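Local coordinates for succinoglycan biosynthesis protein (PDB 2QGM) that is of unestablished function but belongs to the erythromycin esterase family, is named for succinoglycan biosynthesis, and may act as an Ere-like hydrolase, at residues 40-45 against 380-385; 47-52 against 386-391; 137-142 against 349-354. All coordinates share one frame; numbering follows the deposited sequence.

Interactions 1 and 2 form neighbouring parts of one seam, with centres 9 Å apart, and both use helix 37-48 from the N-terminal end of the chain. Their segments alternate in sequence: 40-45 and 47-52 meet the consecutive segments 380-385 and 386-391, so helix and following strand are laid against the approach to strand 385-389 and then the strand itself. The seam forms one margin of the mixed sheet. Interaction 3 is nested inside the long loop that both close, its centre about 31 and 30 Å from the centres of interactions 1 and 2. There, strand 346-350 of a two-stranded antiparallel sheet meets a loop before helix 143-157, nearer the middle of the chain than the other two.

Interaction 1: 40-45 against 380-385; sequences NIVKSI and KVPYKM
Helix 37-48 meets the loop between helix 374-380 and strand 385-389 through a small apolar patch whose tight centre is V42. The CG1 methyl of V42, anti to the backbone N (chi1 169°), is directed at the backbone of the loop and rests 3.8 Å from V381 N. Its second methyl, CG2, lies 3.6 Å from K380 CB, so one branch meets K380 and the other V381. One helical turn further on, I45 adds a deeper contact: its CG2 lies 4.1 Å from V381 CG2, and the two side chains cross at about a right angle. V381 CG2 thereby touches both helix residues, with V42 CG1 at 4.2 Å. I45 also packs on A397 and W400 of helix 395-402, which adjoins this buried side.

Toward solvent the packing loosens. K380 offers little beyond its CB; the chain bends at chi2 (-68°), then runs extended, taking NZ away from the helix. P382 makes a marginal approach, its CD at 4.5 Å from V42 CG1. The polar groups look elsewhere: V381 O accepts a hydrogen bond from R437 NH2, and S44 OG is bonded to A397 N. Helix and loop are thus held together here by methyl packing, a chemistry that is less directional than hydrogen bonding, while the polar bonds tie each partner to other elements of the fold.

Interaction 2: 47-52 against 386-391; sequences SQANPL and FLLDNR
The CB of A49 sits at the centre of an apolar cluster, 3.6 Å from CD2 of the F386 ring and 4.1 Å from L388 CD1. F386 takes up the crowded position in which CG lies between the backbone N and the carbonyl carbon (chi1 57°), which carries the ring away from P51 and alongside A49; the same ring meets that of H435 on the next strand. L388, with CG anti to the backbone N, turns CD1 back to the same alanine. Further along, L52 crosses L387 at about a right angle, its CD2 methyl set 3.7 Å from L387 CG.

Between these apolar groups runs a very short antiparallel beta ladder. N50 and L387 form a hydrogen-bonded pair: N50 N reaches L387 O at 3.0 Å, almost straight (176°) and in the carbonyl plane, while L387 N reaches N50 O at 2.8 Å from above that carbonyl's plane. P51, lacking an N-H, occupies the following non-hydrogen-bonded position opposite F386. Strand 50-51 thus becomes the outermost strand at one margin of the mixed sheet, beside 385-389, and M70 of helix 65-71 packs on both N50 and L387.

Where the segments diverge, a water continues the link, donating to Q48 O and accepting from D389 N at 3.0 Å. Beyond it, D389 OD1 accepts from R391 N in an Asx turn. R391 also grips the carboxylate side-on in a salt bridge, NE meeting the syn lone pair of OD1 at 3.0 Å and NH2 meeting OD2, and its guanidinium is further bonded to M70 O.

Interaction 3: 137-142 against 349-354; sequences KLLYPT and TLYSEY
The phenol ring of Y351 lies across two successive leucines of the loop before helix 143-157. Over one face of the ring stands L139, whose CD2 is 4.2 Å above the plane and displaced toward the rim. Its CG comes closer to an individual ring atom, at 3.8 Å from Y351 CE2. L138 crosses the tyrosine at about a right angle, with CB 3.8 Å from Y351 CZ and CD1 4.1 Å from Y351 CE1.

Both leucines occupy the central positions of a type II beta turn from K137 to Y140, in which Y140 N is bonded to K137 O at 3.0 Å. L139 takes the positive phi (91°) that the third position of such a turn calls for, and with CG beside its own backbone N (chi1 -70°) it extends toward the opposing strand. There CD2 also slides past T349 CG2 at 4.2 Å. The hydroxyl of T349 belongs to another network, bonded to S442 OG.

The loop is tied down independently at its far end: Y140 OH is hydrogen-bonded to E81 OE2 and W304 NE1, and T142 is the N-cap of helix 143-157, with OG1 bonded to I145 N. The end of strand 346-350 meets this turn by aromatic-aliphatic packing; the two touch through apolar contacts, while the polar bonds of T349, Y140 and T142 go to other parts of the fold.

Interaction 1: 40-45 against 380-385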
ATOM      1  N   ASN A  40     -32.066   9.252   9.766  1.00 38.41           N
ATOM      2  CA  ASN A  40     -31.806   8.355  10.887  1.00 37.46           C
ATOM      3  C   ASN A  40     -30.471   7.615  10.793  1.00 36.30           C
ATOM      4  O   ASN A  40     -29.767   7.466  11.797  1.00 34.39           O
ATOM      5  CB  ASN A  40     -32.949   7.343  11.021  1.00 40.26           C
ATOM      6  CG  ASN A  40     -34.280   8.003  11.354  1.00 41.52           C
ATOM      7  OD1 ASN A  40     -34.453   8.568  12.432  1.00 43.54           O
ATOM      8  ND2 ASN A  40     -35.226   7.933  10.423  1.00 43.69           N
ATOM      9  N   ILE A  41     -30.117   7.143   9.602  1.00 33.91           N
ATOM     10  CA  ILE A  41     -28.856   6.428   9.452  1.00 32.63           C
ATOM     11  C   ILE A  41     -27.672   7.375   9.627  1.00 30.67           C
ATOM     12  O   ILE A  41     -26.643   6.984  10.175  1.00 28.18           O
ATOM     13  CB  ILE A  41     -28.759   5.708   8.080  1.00 34.55           C
ATOM     14  CG1 ILE A  41     -28.851   6.723   6.941  1.00 37.29           C
ATOM     15  CG2 ILE A  41     -29.859   4.652   7.967  1.00 34.96           C
ATOM     16  CD1 ILE A  41     -28.801   6.088   5.563  1.00 39.03           C
ATOM     17  N   VAL A  42     -27.819   8.617   9.174  1.00 29.47           N
ATOM     18  CA  VAL A  42     -26.742   9.587   9.324  1.00 29.40           C
ATOM     19  C   VAL A  42     -26.572   9.894  10.809  1.00 29.16           C
ATOM     20  O   VAL A  42     -25.469  10.183  11.270  1.00 28.60           O
ATOM     21  CB  VAL A  42     -27.038  10.910   8.565  1.00 28.37           C
ATOM     22  CG1 VAL A  42     -26.040  11.983   8.972  1.00 29.11           C
ATOM     23  CG2 VAL A  42     -26.954  10.679   7.058  1.00 29.42           C
ATOM     24  N   LYS A  43     -27.670   9.816  11.553  1.00 28.75           N
ATOM     25  CA  LYS A  43     -27.638  10.089  12.980  1.00 28.09           C
ATOM     26  C   LYS A  43     -26.933   8.957  13.730  1.00 26.11           C
ATOM     27  O   LYS A  43     -26.214   9.195  14.698  1.00 27.97           O
ATOM     28  CB  LYS A  43     -29.064  10.258  13.517  1.00 30.50           C
ATOM     29  CG  LYS A  43     -29.150  11.097  14.777  1.00 34.14           C
ATOM     30  CD  LYS A  43     -28.705  12.531  14.504  1.00 37.64           C
ATOM     31  CE  LYS A  43     -28.450  13.308  15.792  1.00 37.32           C
ATOM     32  NZ  LYS A  43     -29.660  13.435  16.660  1.00 41.84           N
ATOM     33  N   SER A  44     -27.139   7.730  13.265  1.00 24.12           N
ATOM     34  CA  SER A  44     -26.550   6.548  13.882  1.00 21.97           C
ATOM     35  C   SER A  44     -25.033   6.516  13.685  1.00 21.53           C
ATOM     36  O   SER A  44     -24.289   6.144  14.593  1.00 22.32           O
ATOM     37  CB  SER A  44     -27.186   5.283  13.286  1.00 20.49           C
ATOM     38  OG  SER A  44     -26.810   4.113  13.998  1.00 21.35           O
ATOM     39  N   ILE A  45     -24.582   6.914  12.500  1.00 20.80           N
ATOM     40  CA  ILE A  45     -23.155   6.931  12.194  1.00 19.72           C
ATOM     41  C   ILE A  45     -22.488   8.046  12.992  1.00 19.22           C
ATOM     42  O   ILE A  45     -21.447   7.850  13.612  1.00 19.73           O
ATOM     43  CB  ILE A  45     -22.911   7.182  10.690  1.00 20.09           C
ATOM     44  CG1 ILE A  45     -23.665   6.139   9.858  1.00 19.18           C
ATOM     45  CG2 ILE A  45     -21.412   7.124  10.390  1.00 21.71           C
ATOM     46  CD1 ILE A  45     -23.693   6.430   8.362  1.00 22.60           C
ATOM     47  N   LYS A 380     -22.753  13.466   4.751  1.00 24.11           N
ATOM     48  CA  LYS A 380     -23.895  14.048   5.460  1.00 24.53           C
ATOM     49  C   LYS A 380     -23.619  14.173   6.955  1.00 25.49           C
ATOM     50  O   LYS A 380     -24.152  15.065   7.621  1.00 24.51           O
ATOM     51  CB  LYS A 380     -25.142  13.182   5.250  1.00 25.71           C
ATOM     52  CG  LYS A 380     -25.633  13.134   3.808  1.00 27.78           C
ATOM     53  CD  LYS A 380     -26.180  14.473   3.339  1.00 29.99           C
ATOM     54  CE  LYS A 380     -26.718  14.372   1.917  1.00 31.52           C
ATOM     55  NZ  LYS A 380     -27.217  15.671   1.387  1.00 32.68           N
ATOM     56  N   VAL A 381     -22.794  13.271   7.477  1.00 23.66           N
ATOM     57  CA  VAL A 381     -22.438  13.279   8.886  1.00 23.11           C
ATOM     58  C   VAL A 381     -21.836  14.632   9.234  1.00 21.40           C
ATOM     59  O   VAL A 381     -20.949  15.120   8.531  1.00 21.41           O
ATOM     60  CB  VAL A 381     -21.419  12.180   9.184  1.00 21.83           C
ATOM     61  CG1 VAL A 381     -21.001  12.242  10.641  1.00 22.49           C
ATOM     62  CG2 VAL A 381     -22.031  10.827   8.849  1.00 21.32           C
ATOM     63  N   PRO A 382     -22.305  15.253  10.331  1.00 22.58           N
ATOM     64  CA  PRO A 382     -21.790  16.564  10.734  1.00 22.36           C
ATOM     65  C   PRO A 382     -20.364  16.658  11.261  1.00 21.65           C
ATOM     66  O   PRO A 382     -20.092  17.416  12.184  1.00 20.67           O
ATOM     67  CB  PRO A 382     -22.836  17.049  11.742  1.00 22.95           C
ATOM     68  CG  PRO A 382     -23.281  15.799  12.391  1.00 23.77           C
ATOM     69  CD  PRO A 382     -23.421  14.844  11.205  1.00 22.81           C
ATOM     70  N   TYR A 383     -19.459  15.878  10.677  1.00 21.06           N
ATOM     71  CA  TYR A 383     -18.046  15.924  11.034  1.00 21.97           C
ATOM     72  C   TYR A 383     -17.301  16.008   9.712  1.00 20.80           C
ATOM     73  O   TYR A 383     -17.570  15.218   8.809  1.00 23.27           O
ATOM     74  CB  TYR A 383     -17.587  14.660  11.758  1.00 20.82           C
ATOM     75  CG  TYR A 383     -18.068  14.517  13.180  1.00 21.26           C
ATOM     76  CD1 TYR A 383     -18.000  15.582  14.075  1.00 20.48           C
ATOM     77  CD2 TYR A 383     -18.543  13.297  13.647  1.00 22.31           C
ATOM     78  CE1 TYR A 383     -18.390  15.432  15.401  1.00 23.15           C
ATOM     79  CE2 TYR A 383     -18.938  13.135  14.963  1.00 23.54           C
ATOM     80  CZ  TYR A 383     -18.858  14.202  15.838  1.00 23.87           C
ATOM     81  OH  TYR A 383     -19.244  14.024  17.148  1.00 25.15           O
ATOM     82  N   LYS A 384     -16.387  16.962   9.590  1.00 20.98           N
ATOM     83  CA  LYS A 384     -15.614  17.108   8.359  1.00 21.95           C
ATOM     84  C   LYS A 384     -14.675  15.921   8.169  1.00 22.45           C
ATOM     85  O   LYS A 384     -14.391  15.524   7.044  1.00 21.62           O
ATOM     86  CB  LYS A 384     -14.813  18.409   8.388  1.00 24.18           C
ATOM     87  CG  LYS A 384     -15.653  19.660   8.154  1.00 25.41           C
ATOM     88  CD  LYS A 384     -14.876  20.900   8.560  1.00 28.51           C
ATOM     89  CE  LYS A 384     -15.587  22.169   8.129  1.00 30.50           C
ATOM     90  NZ  LYS A 384     -17.016  22.164   8.535  1.00 31.38           N
HETATM   91  N   MSE A 385     -14.195  15.359   9.276  1.00 22.46           N
HETATM   92  CA  MSE A 385     -13.302  14.200   9.236  1.00 21.80           C
HETATM   93  C   MSE A 385     -13.555  13.322  10.448  1.00 20.91           C
HETATM   94  O   MSE A 385     -13.752  13.822  11.552  1.00 19.55           O
HETATM   95  CB  MSE A 385     -11.845  14.635   9.263  1.00 23.97           C
HETATM   96  CG  MSE A 385     -11.465  15.598   8.181  1.00 26.25           C
HETATM   97 SE   MSE A 385      -9.644  16.090   8.439  1.00 37.57          SE
HETATM   98  CE  MSE A 385      -9.853  17.369   9.856  1.00 25.69           C
TER

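Interaction 2: 47-52 against 386-391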
ATOM      1  N   SER A  47     -23.339   9.392  15.773  1.00 21.52           N
ATOM      2  CA  SER A  47     -23.273   9.036  17.183  1.00 22.14           C
ATOM      3  C   SER A  47     -22.184   8.018  17.507  1.00 21.31           C
ATOM      4  O   SER A  47     -21.667   7.974  18.621  1.00 19.98           O
ATOM      5  CB  SER A  47     -24.628   8.490  17.643  1.00 23.80           C
ATOM      6  OG  SER A  47     -24.571   8.064  18.995  1.00 24.68           O
ATOM      7  N   GLN A  48     -21.829   7.200  16.528  1.00 20.17           N
ATOM      8  CA  GLN A  48     -20.820   6.174  16.748  1.00 19.50           C
ATOM      9  C   GLN A  48     -19.452   6.499  16.160  1.00 19.93           C
ATOM     10  O   GLN A  48     -18.500   5.736  16.339  1.00 20.97           O
ATOM     11  CB  GLN A  48     -21.348   4.846  16.204  1.00 18.32           C
ATOM     12  CG  GLN A  48     -22.609   4.383  16.933  1.00 16.31           C
ATOM     13  CD  GLN A  48     -23.218   3.133  16.339  1.00 18.16           C
ATOM     14  OE1 GLN A  48     -24.147   3.200  15.525  1.00 23.58           O
ATOM     15  NE2 GLN A  48     -22.703   1.983  16.742  1.00 14.98           N
ATOM     16  N   ALA A  49     -19.349   7.639  15.483  1.00 20.05           N
ATOM     17  CA  ALA A  49     -18.087   8.052  14.873  1.00 19.46           C
ATOM     18  C   ALA A  49     -17.195   8.802  15.874  1.00 20.53           C
ATOM     19  O   ALA A  49     -17.682   9.341  16.870  1.00 19.28           O
ATOM     20  CB  ALA A  49     -18.372   8.944  13.645  1.00 20.20           C
ATOM     21  N   ASN A  50     -15.888   8.806  15.614  1.00 17.90           N
ATOM     22  CA  ASN A  50     -14.928   9.521  16.450  1.00 19.67           C
ATOM     23  C   ASN A  50     -14.326  10.577  15.536  1.00 20.89           C
ATOM     24  O   ASN A  50     -13.518  10.264  14.658  1.00 18.76           O
ATOM     25  CB  ASN A  50     -13.834   8.579  16.954  1.00 20.11           C
ATOM     26  CG  ASN A  50     -14.379   7.491  17.848  1.00 22.19           C
ATOM     27  OD1 ASN A  50     -14.803   7.751  18.981  1.00 25.06           O
ATOM     28  ND2 ASN A  50     -14.386   6.267  17.346  1.00 23.20           N
ATOM     29  N   PRO A  51     -14.722  11.844  15.715  1.00 19.07           N
ATOM     30  CA  PRO A  51     -14.197  12.913  14.868  1.00 20.24           C
ATOM     31  C   PRO A  51     -12.709  13.212  14.981  1.00 19.47           C
ATOM     32  O   PRO A  51     -12.107  13.104  16.051  1.00 19.77           O
ATOM     33  CB  PRO A  51     -15.053  14.110  15.261  1.00 21.13           C
ATOM     34  CG  PRO A  51     -15.286  13.874  16.715  1.00 20.16           C
ATOM     35  CD  PRO A  51     -15.611  12.389  16.759  1.00 21.71           C
ATOM     36  N   LEU A  52     -12.126  13.591  13.850  1.00 19.93           N
ATOM     37  CA  LEU A  52     -10.718  13.949  13.787  1.00 19.71           C
ATOM     38  C   LEU A  52     -10.661  15.473  13.710  1.00 21.14           C
ATOM     39  O   LEU A  52     -11.483  16.107  13.039  1.00 20.92           O
ATOM     40  CB  LEU A  52     -10.073  13.309  12.556  1.00 20.77           C
ATOM     41  CG  LEU A  52     -10.112  11.775  12.565  1.00 18.75           C
ATOM     42  CD1 LEU A  52      -9.552  11.259  11.257  1.00 21.25           C
ATOM     43  CD2 LEU A  52      -9.331  11.231  13.752  1.00 21.01           C
ATOM     44  N   PHE A 386     -13.538  12.011  10.251  1.00 17.70           N
ATOM     45  CA  PHE A 386     -13.774  11.117  11.361  1.00 17.28           C
ATOM     46  C   PHE A 386     -13.371   9.673  11.098  1.00 17.20           C
ATOM     47  O   PHE A 386     -13.178   9.264   9.950  1.00 16.53           O
ATOM     48  CB  PHE A 386     -15.250  11.149  11.767  1.00 15.60           C
ATOM     49  CG  PHE A 386     -16.201  10.806  10.659  1.00 17.80           C
ATOM     50  CD1 PHE A 386     -16.620  11.786   9.757  1.00 18.48           C
ATOM     51  CD2 PHE A 386     -16.705   9.511  10.531  1.00 16.33           C
ATOM     52  CE1 PHE A 386     -17.532  11.487   8.743  1.00 19.95           C
ATOM     53  CE2 PHE A 386     -17.617   9.197   9.519  1.00 19.00           C
ATOM     54  CZ  PHE A 386     -18.034  10.188   8.623  1.00 18.86           C
ATOM     55  N   LEU A 387     -13.222   8.918  12.184  1.00 16.71           N
ATOM     56  CA  LEU A 387     -12.888   7.506  12.117  1.00 18.86           C
ATOM     57  C   LEU A 387     -14.180   6.780  12.402  1.00 18.51           C
ATOM     58  O   LEU A 387     -15.003   7.258  13.183  1.00 18.17           O
ATOM     59  CB  LEU A 387     -11.891   7.116  13.208  1.00 19.35           C
ATOM     60  CG  LEU A 387     -10.509   7.752  13.185  1.00 20.39           C
ATOM     61  CD1 LEU A 387      -9.812   7.512  14.512  1.00 20.99           C
ATOM     62  CD2 LEU A 387      -9.717   7.159  12.044  1.00 19.00           C
ATOM     63  N   LEU A 388     -14.358   5.625  11.779  1.00 18.63           N
ATOM     64  CA  LEU A 388     -15.548   4.824  12.003  1.00 19.07           C
ATOM     65  C   LEU A 388     -15.132   3.356  12.058  1.00 19.46           C
ATOM     66  O   LEU A 388     -14.583   2.832  11.092  1.00 19.05           O
ATOM     67  CB  LEU A 388     -16.560   5.047  10.872  1.00 20.91           C
ATOM     68  CG  LEU A 388     -17.922   4.400  11.109  1.00 21.54           C
ATOM     69  CD1 LEU A 388     -18.538   5.064  12.332  1.00 21.86           C
ATOM     70  CD2 LEU A 388     -18.839   4.551   9.892  1.00 23.24           C
ATOM     71  N   ASP A 389     -15.370   2.702  13.195  1.00 18.17           N
ATOM     72  CA  ASP A 389     -15.033   1.278  13.351  1.00 18.89           C
ATOM     73  C   ASP A 389     -16.268   0.500  12.906  1.00 19.43           C
ATOM     74  O   ASP A 389     -17.224   0.356  13.661  1.00 19.31           O
ATOM     75  CB  ASP A 389     -14.708   0.947  14.821  1.00 19.42           C
ATOM     76  CG  ASP A 389     -14.186  -0.484  15.010  1.00 21.87           C
ATOM     77  OD1 ASP A 389     -14.442  -1.346  14.143  1.00 20.20           O
ATOM     78  OD2 ASP A 389     -13.525  -0.739  16.037  1.00 19.28           O
ATOM     79  N   ASN A 390     -16.247  -0.007  11.679  1.00 18.23           N
ATOM     80  CA  ASN A 390     -17.404  -0.714  11.143  1.00 18.64           C
ATOM     81  C   ASN A 390     -17.705  -2.049  11.825  1.00 18.77           C
ATOM     82  O   ASN A 390     -18.837  -2.529  11.774  1.00 20.53           O
ATOM     83  CB  ASN A 390     -17.249  -0.940   9.626  1.00 18.46           C
ATOM     84  CG  ASN A 390     -16.952   0.345   8.857  1.00 19.39           C
ATOM     85  OD1 ASN A 390     -17.558   1.387   9.097  1.00 19.03           O
ATOM     86  ND2 ASN A 390     -16.025   0.261   7.907  1.00 19.55           N
ATOM     87  N   ARG A 391     -16.703  -2.634  12.473  1.00 17.53           N
ATOM     88  CA  ARG A 391     -16.868  -3.924  13.138  1.00 19.47           C
ATOM     89  C   ARG A 391     -17.763  -3.918  14.371  1.00 19.69           C
ATOM     90  O   ARG A 391     -18.408  -4.921  14.665  1.00 22.48           O
ATOM     91  CB  ARG A 391     -15.507  -4.476  13.559  1.00 18.82           C
ATOM     92  CG  ARG A 391     -14.480  -4.512  12.455  1.00 16.30           C
ATOM     93  CD  ARG A 391     -13.113  -4.803  13.038  1.00 17.51           C
ATOM     94  NE  ARG A 391     -12.725  -3.753  13.965  1.00 17.88           N
ATOM     95  CZ  ARG A 391     -11.599  -3.746  14.666  1.00 21.32           C
ATOM     96  NH1 ARG A 391     -10.733  -4.745  14.548  1.00 21.37           N
ATOM     97  NH2 ARG A 391     -11.340  -2.733  15.487  1.00 22.07           N
TER
HETATM   98  O   HOH W   1     -16.486   4.087  15.555  1.00 23.49           O

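Interaction 3: 137-142 against 349-354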
ATOM      1  N   LYS A 137       7.581   6.581  -7.988  1.00 26.24           N
ATOM      2  CA  LYS A 137       7.031   6.637  -9.333  1.00 27.87           C
ATOM      3  C   LYS A 137       5.856   7.608  -9.410  1.00 29.19           C
ATOM      4  O   LYS A 137       5.103   7.758  -8.452  1.00 26.75           O
ATOM      5  CB  LYS A 137       6.632   5.240  -9.786  1.00 31.15           C
ATOM      6  CG  LYS A 137       7.791   4.238  -9.750  1.00 32.28           C
ATOM      7  CD  LYS A 137       9.025   4.703 -10.546  1.00 34.02           C
ATOM      8  CE  LYS A 137      10.020   5.477  -9.692  1.00 32.50           C
ATOM      9  NZ  LYS A 137      11.288   5.764 -10.424  1.00 34.26           N
ATOM     10  N   LEU A 138       5.707   8.256 -10.564  1.00 31.75           N
ATOM     11  CA  LEU A 138       4.675   9.274 -10.769  1.00 31.81           C
ATOM     12  C   LEU A 138       3.367   9.178 -10.002  1.00 29.99           C
ATOM     13  O   LEU A 138       2.783   8.112  -9.827  1.00 32.68           O
ATOM     14  CB  LEU A 138       4.397   9.454 -12.259  1.00 32.93           C
ATOM     15  CG  LEU A 138       5.364  10.433 -12.942  1.00 34.47           C
ATOM     16  CD1 LEU A 138       4.971  10.617 -14.398  1.00 33.14           C
ATOM     17  CD2 LEU A 138       5.335  11.770 -12.209  1.00 34.19           C
ATOM     18  N   LEU A 139       2.918  10.347  -9.573  1.00 30.38           N
ATOM     19  CA  LEU A 139       1.721  10.544  -8.776  1.00 25.33           C
ATOM     20  C   LEU A 139       2.167  10.473  -7.330  1.00 22.40           C
ATOM     21  O   LEU A 139       1.613  11.155  -6.483  1.00 22.38           O
ATOM     22  CB  LEU A 139       0.610   9.509  -9.058  1.00 24.84           C
ATOM     23  CG  LEU A 139      -0.145   9.534 -10.401  1.00 22.61           C
ATOM     24  CD1 LEU A 139      -1.565   9.033 -10.170  1.00 24.34           C
ATOM     25  CD2 LEU A 139      -0.207  10.942 -10.983  1.00 22.71           C
ATOM     26  N   TYR A 140       3.195   9.674  -7.043  1.00 20.69           N
ATOM     27  CA  TYR A 140       3.680   9.584  -5.669  1.00 19.36           C
ATOM     28  C   TYR A 140       4.752  10.592  -5.236  1.00 18.78           C
ATOM     29  O   TYR A 140       4.901  10.843  -4.040  1.00 18.88           O
ATOM     30  CB  TYR A 140       4.145   8.161  -5.353  1.00 17.67           C
ATOM     31  CG  TYR A 140       3.079   7.334  -4.658  1.00 20.47           C
ATOM     32  CD1 TYR A 140       1.722   7.610  -4.837  1.00 20.61           C
ATOM     33  CD2 TYR A 140       3.426   6.281  -3.821  1.00 22.77           C
ATOM     34  CE1 TYR A 140       0.741   6.857  -4.198  1.00 22.36           C
ATOM     35  CE2 TYR A 140       2.451   5.516  -3.177  1.00 22.77           C
ATOM     36  CZ  TYR A 140       1.109   5.814  -3.369  1.00 22.66           C
ATOM     37  OH  TYR A 140       0.138   5.069  -2.745  1.00 23.11           O
ATOM     38  N   PRO A 141       5.512  11.185  -6.182  1.00 18.99           N
ATOM     39  CA  PRO A 141       6.532  12.154  -5.751  1.00 20.33           C
ATOM     40  C   PRO A 141       5.866  13.497  -5.423  1.00 21.56           C
ATOM     41  O   PRO A 141       6.139  14.509  -6.071  1.00 23.46           O
ATOM     42  CB  PRO A 141       7.457  12.270  -6.969  1.00 20.69           C
ATOM     43  CG  PRO A 141       7.073  11.146  -7.863  1.00 23.75           C
ATOM     44  CD  PRO A 141       5.601  10.969  -7.634  1.00 18.97           C
ATOM     45  N   THR A 142       4.986  13.492  -4.426  1.00 20.45           N
ATOM     46  CA  THR A 142       4.261  14.694  -4.025  1.00 19.80           C
ATOM     47  C   THR A 142       4.870  15.316  -2.781  1.00 20.01           C
ATOM     48  O   THR A 142       5.617  14.665  -2.058  1.00 19.67           O
ATOM     49  CB  THR A 142       2.786  14.375  -3.717  1.00 21.65           C
ATOM     50  OG1 THR A 142       2.714  13.547  -2.549  1.00 22.89           O
ATOM     51  CG2 THR A 142       2.141  13.647  -4.890  1.00 20.20           C
ATOM     52  N   THR A 349      -5.637  14.549  -8.281  1.00 19.25           N
ATOM     53  CA  THR A 349      -4.578  14.436  -9.274  1.00 20.24           C
ATOM     54  C   THR A 349      -4.669  13.056  -9.903  1.00 21.22           C
ATOM     55  O   THR A 349      -4.900  12.069  -9.205  1.00 20.93           O
ATOM     56  CB  THR A 349      -3.195  14.556  -8.618  1.00 20.02           C
ATOM     57  OG1 THR A 349      -3.077  15.823  -7.957  1.00 18.41           O
ATOM     58  CG2 THR A 349      -2.097  14.415  -9.665  1.00 20.00           C
ATOM     59  N   LEU A 350      -4.493  12.988 -11.218  1.00 20.72           N
ATOM     60  CA  LEU A 350      -4.535  11.707 -11.922  1.00 24.25           C
ATOM     61  C   LEU A 350      -3.819  11.842 -13.264  1.00 26.02           C
ATOM     62  O   LEU A 350      -3.297  12.907 -13.590  1.00 24.30           O
ATOM     63  CB  LEU A 350      -5.989  11.242 -12.128  1.00 25.05           C
ATOM     64  CG  LEU A 350      -6.962  11.911 -13.115  1.00 27.98           C
ATOM     65  CD1 LEU A 350      -6.723  13.411 -13.161  1.00 25.40           C
ATOM     66  CD2 LEU A 350      -6.798  11.317 -14.496  1.00 29.58           C
ATOM     67  N   TYR A 351      -3.791  10.761 -14.035  1.00 29.40           N
ATOM     68  CA  TYR A 351      -3.141  10.766 -15.342  1.00 34.19           C
ATOM     69  C   TYR A 351      -4.007  11.272 -16.491  1.00 37.59           C
ATOM     70  O   TYR A 351      -3.959  12.448 -16.848  1.00 39.52           O
ATOM     71  CB  TYR A 351      -2.645   9.370 -15.681  1.00 35.18           C
ATOM     72  CG  TYR A 351      -1.261   9.088 -15.170  1.00 35.10           C
ATOM     73  CD1 TYR A 351      -0.164   9.784 -15.668  1.00 37.12           C
ATOM     74  CD2 TYR A 351      -1.042   8.113 -14.204  1.00 35.80           C
ATOM     75  CE1 TYR A 351       1.122   9.514 -15.222  1.00 37.83           C
ATOM     76  CE2 TYR A 351       0.239   7.833 -13.746  1.00 37.80           C
ATOM     77  CZ  TYR A 351       1.318   8.539 -14.262  1.00 37.91           C
ATOM     78  OH  TYR A 351       2.593   8.258 -13.834  1.00 39.25           O
ATOM     79  N   SER A 352      -4.786  10.372 -17.080  1.00 41.46           N
ATOM     80  CA  SER A 352      -5.649  10.736 -18.204  1.00 43.40           C
ATOM     81  C   SER A 352      -7.109  10.351 -17.964  1.00 44.74           C
ATOM     82  O   SER A 352      -7.418   9.578 -17.054  1.00 44.24           O
ATOM     83  CB  SER A 352      -5.141  10.076 -19.487  1.00 44.21           C
ATOM     84  OG  SER A 352      -3.830  10.525 -19.796  1.00 45.54           O
ATOM     85  N   GLU A 353      -7.996  10.897 -18.794  1.00 45.76           N
ATOM     86  CA  GLU A 353      -9.434  10.659 -18.689  1.00 45.62           C
ATOM     87  C   GLU A 353      -9.907   9.387 -19.402  1.00 45.99           C
ATOM     88  O   GLU A 353      -9.137   8.437 -19.588  1.00 46.69           O
ATOM     89  CB  GLU A 353     -10.194  11.867 -19.246  1.00 46.33           C
ATOM     90  CG  GLU A 353      -9.645  13.224 -18.803  1.00 46.09           C
ATOM     91  CD  GLU A 353      -9.496  13.355 -17.296  1.00 46.50           C
ATOM     92  OE1 GLU A 353      -8.581  12.724 -16.727  1.00 46.79           O
ATOM     93  OE2 GLU A 353     -10.305  14.079 -16.680  1.00 47.22           O
ATOM     94  N   TYR A 354     -11.177   9.376 -19.801  1.00 45.67           N
ATOM     95  CA  TYR A 354     -11.762   8.227 -20.485  1.00 45.67           C
ATOM     96  C   TYR A 354     -12.207   8.611 -21.890  1.00 46.15           C
ATOM     97  O   TYR A 354     -11.901   9.698 -22.366  1.00 46.59           O
ATOM     98  CB  TYR A 354     -12.966   7.718 -19.693  1.00 45.35           C
ATOM     99  CG  TYR A 354     -13.574   6.448 -20.236  1.00 45.36           C
ATOM    100  CD1 TYR A 354     -12.861   5.251 -20.231  1.00 45.51           C
ATOM    101  CD2 TYR A 354     -14.882   6.434 -20.710  1.00 44.88           C
ATOM    102  CE1 TYR A 354     -13.437   4.069 -20.684  1.00 44.60           C
ATOM    103  CE2 TYR A 354     -15.469   5.260 -21.166  1.00 45.36           C
ATOM    104  CZ  TYR A 354     -14.742   4.077 -21.146  1.00 44.95           C
ATOM    105  OH  TYR A 354     -15.324   2.906 -21.582  1.00 46.68           O
TER